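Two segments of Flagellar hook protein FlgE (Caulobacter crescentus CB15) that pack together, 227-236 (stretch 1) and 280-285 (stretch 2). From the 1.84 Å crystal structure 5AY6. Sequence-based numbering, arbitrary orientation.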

ATOM      1  N   LYS A 227      -4.429  18.755   3.837  1.00 20.34           N
ATOM      2  CA  LYS A 227      -4.162  19.182   2.470  1.00 21.37           C
ATOM      3  C   LYS A 227      -3.235  18.190   1.783  1.00 17.62           C
ATOM      4  O   LYS A 227      -2.317  17.656   2.408  1.00 21.06           O
ATOM      5  CB  LYS A 227      -3.545  20.583   2.448  1.00 21.18           C
ATOM      6  CG  LYS A 227      -4.392  21.648   3.120  1.00 25.40           C
ATOM      7  CD  LYS A 227      -5.774  21.734   2.493  1.00 36.36           C
ATOM      8  CE  LYS A 227      -6.528  22.961   2.985  1.00 42.20           C
ATOM      9  NZ  LYS A 227      -6.760  22.928   4.458  1.00 39.40           N
ATOM     10  N   LEU A 228      -3.473  17.953   0.496  1.00 20.52           N
ATOM     11  CA  LEU A 228      -2.650  17.029  -0.283  1.00 19.47           C
ATOM     12  C   LEU A 228      -1.190  17.476  -0.300  1.00 23.05           C
ATOM     13  O   LEU A 228      -0.884  18.610  -0.655  1.00 27.34           O
ATOM     14  CB  LEU A 228      -3.189  16.913  -1.710  1.00 18.94           C
ATOM     15  CG  LEU A 228      -2.417  15.992  -2.655  1.00 20.89           C
ATOM     16  CD1 LEU A 228      -2.440  14.565  -2.147  1.00 21.78           C
ATOM     17  CD2 LEU A 228      -2.993  16.074  -4.060  1.00 23.52           C
ATOM     18  N   LYS A 229      -0.298  16.576   0.099  1.00 18.67           N
ATOM     19  CA  LYS A 229       1.120  16.890   0.228  1.00 22.42           C
ATOM     20  C   LYS A 229       1.908  16.334  -0.957  1.00 23.84           C
ATOM     21  O   LYS A 229       2.660  17.057  -1.609  1.00 28.31           O
ATOM     22  CB  LYS A 229       1.655  16.334   1.551  1.00 19.70           C
ATOM     23  CG  LYS A 229       3.082  16.719   1.886  1.00 24.83           C
ATOM     24  CD  LYS A 229       3.383  16.408   3.343  1.00 31.69           C
ATOM     25  CE  LYS A 229       4.873  16.457   3.636  1.00 32.15           C
ATOM     26  NZ  LYS A 229       5.165  16.069   5.045  1.00 40.60           N
ATOM     27  N   ASN A 230       1.732  15.045  -1.229  1.00 21.36           N
ATOM     28  CA  ASN A 230       2.306  14.431  -2.420  1.00 22.97           C
ATOM     29  C   ASN A 230       1.564  13.158  -2.809  1.00 23.28           C
ATOM     30  O   ASN A 230       0.813  12.595  -2.010  1.00 18.57           O
ATOM     31  CB  ASN A 230       3.794  14.127  -2.220  1.00 24.69           C
ATOM     32  CG  ASN A 230       4.036  13.042  -1.199  1.00 27.55           C
ATOM     33  OD1 ASN A 230       3.996  11.853  -1.517  1.00 36.63           O
ATOM     34  ND2 ASN A 230       4.303  13.444   0.036  1.00 30.27           N
ATOM     35  N   THR A 231       1.779  12.714  -4.043  1.00 19.37           N
ATOM     36  CA  THR A 231       1.088  11.548  -4.568  1.00 16.81           C
ATOM     37  C   THR A 231       2.043  10.396  -4.866  1.00 18.53           C
ATOM     38  O   THR A 231       1.683   9.455  -5.571  1.00 14.81           O
ATOM     39  CB  THR A 231       0.316  11.899  -5.850  1.00 16.09           C
ATOM     40  OG1 THR A 231       1.224  12.429  -6.822  1.00 17.70           O
ATOM     41  CG2 THR A 231      -0.751  12.941  -5.557  1.00 17.59           C
ATOM     42  N   GLY A 232       3.255  10.473  -4.326  1.00 18.52           N
ATOM     43  CA  GLY A 232       4.250   9.433  -4.529  1.00 11.95           C
ATOM     44  C   GLY A 232       4.463   9.134  -6.001  1.00 19.84           C
ATOM     45  O   GLY A 232       4.590  10.049  -6.813  1.00 20.36           O
ATOM     46  N   SER A 233       4.471   7.854  -6.354  1.00 12.73           N
ATOM     47  CA  SER A 233       4.666   7.454  -7.742  1.00 19.11           C
ATOM     48  C   SER A 233       3.354   7.112  -8.437  1.00 11.98           C
ATOM     49  O   SER A 233       3.355   6.449  -9.472  1.00 12.71           O
ATOM     50  CB  SER A 233       5.601   6.255  -7.815  1.00 16.41           C
ATOM     51  OG  SER A 233       4.994   5.131  -7.208  1.00 22.90           O
ATOM     52  N   LEU A 234       2.237   7.561  -7.869  1.00 14.32           N
ATOM     53  CA  LEU A 234       0.928   7.243  -8.425  1.00 11.20           C
ATOM     54  C   LEU A 234       0.808   7.738  -9.865  1.00 13.75           C
ATOM     55  O   LEU A 234       0.231   7.060 -10.716  1.00 10.53           O
ATOM     56  CB  LEU A 234      -0.187   7.843  -7.565  1.00 11.93           C
ATOM     57  CG  LEU A 234      -1.621   7.530  -8.002  1.00 14.60           C
ATOM     58  CD1 LEU A 234      -1.883   6.024  -8.024  1.00 12.35           C
ATOM     59  CD2 LEU A 234      -2.618   8.239  -7.098  1.00 15.25           C
ATOM     60  N   PHE A 235       1.350   8.925 -10.130  1.00 10.82           N
ATOM     61  CA  PHE A 235       1.373   9.468 -11.485  1.00 15.04           C
ATOM     62  C   PHE A 235       2.800   9.509 -12.019  1.00 13.40           C
ATOM     63  O   PHE A 235       3.130  10.340 -12.864  1.00 11.45           O
ATOM     64  CB  PHE A 235       0.763  10.873 -11.532  1.00 14.08           C
ATOM     65  CG  PHE A 235      -0.632  10.958 -10.965  1.00 15.24           C
ATOM     66  CD1 PHE A 235      -1.730  10.598 -11.730  1.00  9.12           C
ATOM     67  CD2 PHE A 235      -0.840  11.418  -9.676  1.00 15.33           C
ATOM     68  CE1 PHE A 235      -3.007  10.682 -11.214  1.00  9.65           C
ATOM     69  CE2 PHE A 235      -2.117  11.507  -9.156  1.00 13.28           C
ATOM     70  CZ  PHE A 235      -3.199  11.138  -9.922  1.00  9.82           C
ATOM     71  N   GLY A 236       3.645   8.612 -11.519  1.00 13.21           N
ATOM     72  CA  GLY A 236       5.046   8.605 -11.900  1.00 16.13           C
ATOM     73  C   GLY A 236       5.722   9.910 -11.522  1.00 21.48           C
ATOM     74  O   GLY A 236       5.676  10.326 -10.366  1.00 20.38           O
TER
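Stretch 2, residues 280-285: QIDLAS

Stretch 2 (Gln280 to Ser285) lies on stretch 1 (Lys227 to Gly236) mainly through apolar side chains; no hydrogen bond joins the two, and together they bury 245 Å². The chain directions are opposed in register: Leu228, near the start of stretch 1, faces Ala284, near the end of stretch 2 (CA to CA 6.9 Å), whereas Phe235 pairs with Ile281 (CA to CA 8.7 Å). These separations leave room for side chains between the backbones.

Stretch 1 opens as a strand, Leu228 to Asn230, then folds through a type II' turn from Thr231 to Leu234, closed by Leu234 N to Thr231 O at 3.0 Å, and a type I turn from Ser233 to Gly236, closed by Gly236 N to Ser233 O at 3.0 Å. Gly232 and Gly236 both have positive phi, a region that favours glycine. Asn230, with chi1 p, reaches forward with OD1 to accept a hydrogen bond from Gly232 N (3.2 Å), tying the side chain to the start of the first turn.

Stretch 2 is extended from Gln280 to Asp282 and leaves the strand at Leu283, where psi falls to 13°. The extended backbone alternates its side chains: Ile281 points toward stretch 1, Gln280 and Asp282 away. Leu283 and Ala284 then both point toward it. Asp282, chi1 t, accepts a hydrogen bond at OD1 from Ala284 N (3.2 Å), bracing the bend after the strand, while its OD2 is bonded elsewhere in the structure.

Leu283 is the centre of the contact. Its m, t rotamer places CD1 against two residues of stretch 1, 3.8 Å from Phe235 CE2 and 4.1 Å from Thr231 CG2. The methyl meets the phenyl ring at its edge, near the ring plane. Thr231, chi1 p, thus has its methyl group directed at stretch 2. In Phe235, chi1 m places the ring against Leu283 and Ile281, and chi2 of -82° sets its tilt; its CE1 lies 3.6 Å from Ile281 CB, an approach oblique to the ring. The backbone sets Ile281 CB against the ring, and the m, t rotamer keeps the methyls close as well, with Ile281 CD1 3.8 Å and Ile281 CG2 3.9 Å from Phe235 CE1.

At the other end Leu228 uses the t, p rotamer to bring CD2 over the bend: this methyl is 3.7 Å from Leu283 CB, 3.5 Å from Leu283 O and 4.3 Å from Ala284 CB. The small side chain of Ala284 finishes the apolar patch at an exposed position. Lys227 and Lys229, on either side of Leu228 in sequence, stay out of reach of stretch 2.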

ATOM      1  N   GLN A 280      -4.921  14.242 -17.878  1.00 10.60           N
ATOM      2  CA  GLN A 280      -4.481  14.944 -16.689  1.00  9.31           C
ATOM      3  C   GLN A 280      -5.464  14.657 -15.556  1.00  9.49           C
ATOM      4  O   GLN A 280      -6.678  14.736 -15.744  1.00 10.59           O
ATOM      5  CB  GLN A 280      -4.380  16.450 -16.942  1.00 10.32           C
ATOM      6  CG  GLN A 280      -4.098  17.247 -15.685  1.00  4.92           C
ATOM      7  CD  GLN A 280      -3.826  18.705 -15.963  1.00 14.24           C
ATOM      8  OE1 GLN A 280      -3.638  19.105 -17.113  1.00 20.18           O
ATOM      9  NE2 GLN A 280      -3.794  19.512 -14.908  1.00 10.24           N
ATOM     10  N   ILE A 281      -4.941  14.310 -14.388  1.00 10.52           N
ATOM     11  CA  ILE A 281      -5.794  14.048 -13.237  1.00  9.38           C
ATOM     12  C   ILE A 281      -5.429  15.006 -12.118  1.00 11.23           C
ATOM     13  O   ILE A 281      -4.392  14.868 -11.471  1.00 12.10           O
ATOM     14  CB  ILE A 281      -5.677  12.588 -12.764  1.00  9.86           C
ATOM     15  CG1 ILE A 281      -6.134  11.653 -13.888  1.00 12.54           C
ATOM     16  CG2 ILE A 281      -6.503  12.367 -11.497  1.00 14.73           C
ATOM     17  CD1 ILE A 281      -5.932  10.188 -13.598  1.00 20.31           C
ATOM     18  N   ASP A 282      -6.296  15.992 -11.916  1.00 13.03           N
ATOM     19  CA  ASP A 282      -6.037  17.094 -11.004  1.00 13.37           C
ATOM     20  C   ASP A 282      -6.610  16.797  -9.619  1.00 17.95           C
ATOM     21  O   ASP A 282      -7.827  16.778  -9.430  1.00 16.48           O
ATOM     22  CB  ASP A 282      -6.631  18.382 -11.591  1.00 23.11           C
ATOM     23  CG  ASP A 282      -6.159  19.636 -10.878  1.00 32.95           C
ATOM     24  OD1 ASP A 282      -5.254  19.543 -10.017  1.00 29.81           O
ATOM     25  OD2 ASP A 282      -6.686  20.726 -11.198  1.00 30.15           O
ATOM     26  N   LEU A 283      -5.727  16.557  -8.654  1.00 19.26           N
ATOM     27  CA  LEU A 283      -6.147  16.294  -7.280  1.00 20.58           C
ATOM     28  C   LEU A 283      -5.930  17.494  -6.355  1.00 20.04           C
ATOM     29  O   LEU A 283      -6.018  17.348  -5.135  1.00 21.69           O
ATOM     30  CB  LEU A 283      -5.397  15.086  -6.708  1.00 18.30           C
ATOM     31  CG  LEU A 283      -5.404  13.758  -7.464  1.00 16.46           C
ATOM     32  CD1 LEU A 283      -4.682  12.693  -6.653  1.00 16.66           C
ATOM     33  CD2 LEU A 283      -6.819  13.308  -7.786  1.00 16.48           C
ATOM     34  N   ALA A 284      -5.651  18.671  -6.916  1.00 21.43           N
ATOM     35  CA  ALA A 284      -5.258  19.816  -6.088  1.00 18.53           C
ATOM     36  C   ALA A 284      -5.796  21.174  -6.539  1.00 25.60           C
ATOM     37  O   ALA A 284      -5.142  22.201  -6.336  1.00 29.13           O
ATOM     38  CB  ALA A 284      -3.738  19.887  -6.006  1.00 22.61           C
ATOM     39  N   SER A 285      -6.982  21.198  -7.129  1.00 19.44           N
ATOM     40  CA  SER A 285      -7.567  22.464  -7.560  1.00 19.97           C
ATOM     41  C   SER A 285      -7.887  23.370  -6.367  1.00 23.26           C
ATOM     42  O   SER A 285      -8.024  22.905  -5.234  1.00 18.71           O
ATOM     43  CB  SER A 285      -8.827  22.211  -8.381  1.00 23.99           C
ATOM     44  OG  SER A 285      -9.853  21.675  -7.566  1.00 35.02           O
TER